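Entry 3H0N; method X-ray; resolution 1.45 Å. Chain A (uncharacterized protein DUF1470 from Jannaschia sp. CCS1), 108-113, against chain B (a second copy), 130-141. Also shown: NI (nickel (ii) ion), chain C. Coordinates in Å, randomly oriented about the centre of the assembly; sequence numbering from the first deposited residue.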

# COMPACT_ATOMS: atom_id res chain seq x y z
N GLY A 108 -4.96 15.87 12.83
CA GLY A 108 -4.56 16.51 11.59
C GLY A 108 -3.78 15.62 10.64
O GLY A 108 -3.52 16.02 9.51
N THR A 109 -3.39 14.44 11.11
CA THR A 109 -2.55 13.53 10.31
C THR A 109 -3.40 12.87 9.19
O THR A 109 -4.43 12.23 9.48
CB THR A 109 -1.94 12.41 11.16
OG1 THR A 109 -1.26 13.00 12.29
CG2 THR A 109 -0.95 11.55 10.37
N TRP A 110 -2.97 13.02 7.94
CA TRP A 110 -3.62 12.37 6.83
C TRP A 110 -3.22 10.89 6.78
O TRP A 110 -2.04 10.54 6.96
CB TRP A 110 -3.20 13.01 5.50
CG TRP A 110 -3.80 14.31 5.31
CD1 TRP A 110 -3.25 15.54 5.63
CD2 TRP A 110 -5.11 14.59 4.81
NE1 TRP A 110 -4.13 16.53 5.32
CE2 TRP A 110 -5.28 15.99 4.82
CE3 TRP A 110 -6.16 13.79 4.34
CZ2 TRP A 110 -6.45 16.59 4.39
CZ3 TRP A 110 -7.32 14.39 3.91
CH2 TRP A 110 -7.46 15.78 3.93
N ARG A 111 -4.20 10.03 6.55
CA ARG A 111 -4.03 8.58 6.48
C ARG A 111 -4.71 8.04 5.25
O ARG A 111 -5.79 8.52 4.89
CB ARG A 111 -4.62 7.87 7.68
CG ARG A 111 -4.23 8.39 9.05
CD ARG A 111 -2.90 7.89 9.38
NE ARG A 111 -2.54 8.25 10.75
CZ ARG A 111 -1.30 8.09 11.22
NH1 ARG A 111 -0.36 7.58 10.45
NH2 ARG A 111 -1.03 8.47 12.47
N LEU A 112 -4.12 7.02 4.65
CA LEU A 112 -4.80 6.24 3.60
C LEU A 112 -5.48 5.06 4.25
O LEU A 112 -4.80 4.18 4.82
CB LEU A 112 -3.83 5.75 2.53
CG LEU A 112 -4.46 5.03 1.33
CD1 LEU A 112 -5.53 5.89 0.58
CD2 LEU A 112 -3.41 4.52 0.37
N HIS A 113 -6.81 5.03 4.23
CA HIS A 113 -7.60 3.92 4.75
C HIS A 113 -7.84 2.95 3.64
O HIS A 113 -8.14 3.34 2.53
CB HIS A 113 -8.92 4.45 5.28
CG HIS A 113 -8.74 5.36 6.45
ND1 HIS A 113 -8.74 4.89 7.76
CD2 HIS A 113 -8.48 6.69 6.53
CE1 HIS A 113 -8.51 5.91 8.57
NE2 HIS A 113 -8.35 7.01 7.86
N ALA B 130 -3.80 7.24 -8.85
CA ALA B 130 -4.44 7.87 -7.70
C ALA B 130 -4.00 7.24 -6.39
O ALA B 130 -3.71 7.91 -5.42
CB ALA B 130 -6.01 7.86 -7.79
N GLU B 131 -3.99 5.90 -6.36
CA GLU B 131 -3.53 5.21 -5.13
C GLU B 131 -2.06 5.55 -4.84
O GLU B 131 -1.66 5.73 -3.69
CB GLU B 131 -3.74 3.69 -5.18
CG GLU B 131 -3.37 2.96 -3.87
CD GLU B 131 -1.88 2.70 -3.65
OE1 GLU B 131 -1.10 2.65 -4.63
OE2 GLU B 131 -1.49 2.51 -2.45
N GLY B 132 -1.25 5.65 -5.88
CA GLY B 132 0.19 5.93 -5.67
C GLY B 132 0.41 7.29 -5.03
O GLY B 132 1.19 7.45 -4.08
N LEU B 133 -0.31 8.28 -5.54
CA LEU B 133 -0.23 9.61 -4.92
C LEU B 133 -0.83 9.62 -3.53
O LEU B 133 -0.26 10.20 -2.59
CB LEU B 133 -0.88 10.68 -5.78
CG LEU B 133 -0.21 10.90 -7.11
CD1 LEU B 133 -1.01 11.95 -7.90
CD2 LEU B 133 1.25 11.28 -7.02
N ALA B 134 -1.98 8.99 -3.37
CA ALA B 134 -2.64 8.90 -2.05
C ALA B 134 -1.72 8.27 -1.01
O ALA B 134 -1.69 8.68 0.16
CB ALA B 134 -3.99 8.16 -2.13
N ARG B 135 -1.03 7.22 -1.41
CA ARG B 135 -0.14 6.51 -0.49
C ARG B 135 0.95 7.40 0.04
O ARG B 135 1.33 7.36 1.21
CB ARG B 135 0.41 5.26 -1.15
CG ARG B 135 1.06 4.34 -0.16
CD ARG B 135 1.89 3.27 -0.78
NE ARG B 135 1.35 2.71 -2.00
CZ ARG B 135 2.12 2.20 -2.95
NH1 ARG B 135 3.41 2.08 -2.78
NH2 ARG B 135 1.58 1.78 -4.07
N GLU B 136 1.50 8.24 -0.83
CA GLU B 136 2.55 9.15 -0.38
C GLU B 136 2.05 10.24 0.57
O GLU B 136 2.78 10.67 1.46
CB GLU B 136 3.27 9.80 -1.57
CG GLU B 136 4.00 8.83 -2.50
CD GLU B 136 4.95 7.88 -1.83
OE1 GLU B 136 5.47 8.22 -0.74
OE2 GLU B 136 5.15 6.77 -2.39
N ILE B 137 0.79 10.66 0.41
CA ILE B 137 0.16 11.56 1.37
C ILE B 137 0.05 10.82 2.73
O ILE B 137 0.42 11.34 3.77
CB ILE B 137 -1.22 12.02 0.88
CG1 ILE B 137 -1.12 12.84 -0.43
CG2 ILE B 137 -1.98 12.78 1.98
CD1 ILE B 137 -2.48 13.09 -1.10
N GLY B 138 -0.42 9.57 2.70
CA GLY B 138 -0.51 8.79 3.93
C GLY B 138 0.82 8.57 4.59
O GLY B 138 0.91 8.51 5.83
N HIS B 139 1.87 8.46 3.78
CA HIS B 139 3.22 8.25 4.31
C HIS B 139 3.93 9.52 4.72
O HIS B 139 5.13 9.51 5.03
CB HIS B 139 4.08 7.44 3.31
CG HIS B 139 3.65 6.01 3.16
ND1 HIS B 139 4.19 5.14 2.24
CD2 HIS B 139 2.70 5.30 3.82
CE1 HIS B 139 3.62 3.96 2.37
NE2 HIS B 139 2.70 4.03 3.31
N GLN B 140 3.20 10.64 4.75
CA GLN B 140 3.68 11.91 5.28
C GLN B 140 4.80 12.49 4.42
O GLN B 140 5.72 13.16 4.92
CB GLN B 140 4.13 11.76 6.74
CG GLN B 140 3.13 11.00 7.64
CD GLN B 140 1.81 11.69 7.69
OE1 GLN B 140 1.70 12.83 8.15
NE2 GLN B 140 0.75 11.01 7.19
N ASN B 141 4.70 12.26 3.10
CA ASN B 141 5.71 12.70 2.13
C ASN B 141 5.27 13.88 1.27
O ASN B 141 5.87 14.14 0.22
CB ASN B 141 6.13 11.54 1.25
CG ASN B 141 6.91 10.50 1.98
OD1 ASN B 141 7.58 10.79 2.99
ND2 ASN B 141 6.81 9.27 1.50
NI NI C . -8.93 2.44 8.25
O HOH W 1 -0.43 14.33 7.34
O HOH W 2 -0.14 6.79 7.64

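Where a helix crosses a short strand, side chains may carry only part of the contact; where the two backbones draw close, a residue without a side chain and a few polar atoms near the helix end can supply the rest. The contact between the two copies in this entry illustrates the principle. The strand A:Trp110 to A:His113 runs at 135° to the helix that ends at B:Gly138, with axes approaching to 6.7 Å, and the two stretches together bury 344 Å².

Along chain B the contact begins modestly. B:Ala130 takes no part, but the side chain of B:Glu131, whose CA-to-CB bond points sideways, bends so that OE2 lies 4.0 Å from CD2 of A:Leu112. The carboxylate is held from within its own helix: B:Arg135 NH2 donates to B:Glu131 OE1 at 2.9 Å as part of a salt bridge, and B:Arg135 NE donates to B:Glu131 OE2, also at 2.9 Å. The pair sits one helical turn apart, so its charged groups are matched to each other even as A:Leu112 packs alongside.

B:Gly132 and B:Leu133 make no contact, and the next turn brings B:Ala134 round to face the strand. Its CB, directed toward chain A, lies 3.9 Å from CD1 of A:Leu112, whose own CA-to-CB bond points toward the helix. A:Leu112 has the largest area covered by the opposing stretch of any residue here. Its other methyl, CD2, reaches the neighbouring position, 3.9 Å from CA of B:Arg135, so the leucine spans two consecutive residues of the helix.

B:Glu136 is out of reach, but B:Ile137 meets the strand at a second apolar point, with CG2 3.7 Å from CB of A:Trp110. The methyl approaches the indole obliquely, while the end of the tryptophan side chain leads away from the helix.

At B:Gly138 the packing becomes one of backbone on backbone. Its CA lies 4.4 Å from CA of A:Arg111 and 4.1 Å from N of A:Leu112. An ideal CB at this position would come within 3.2 Å of that same nitrogen, a tight approach that glycine avoids. The carbonyl is used as well: a water donates to B:Gly138 O at 2.7 Å and accepts from A:Arg111 NH1 at 2.9 Å, linking the helix end to a side chain that starts away from it and curls back.

B:His139 leaves helical geometry, and B:Gln140, with positive phi and psi, turns its side chain back to the strand. From there NE2 donates to B:Gly138 O at 2.9 Å and, weakly, to A:Trp110 O at 2.8 Å, where the angle of 129° is far from straight. The other end of the amide works through water: OE1 accepts from a molecule 2.7 Å away that in turn accepts from A:Trp110 N at 2.9 Å. One glutamine thus serves both backbone polar groups of A:Trp110, one directly and one through solvent.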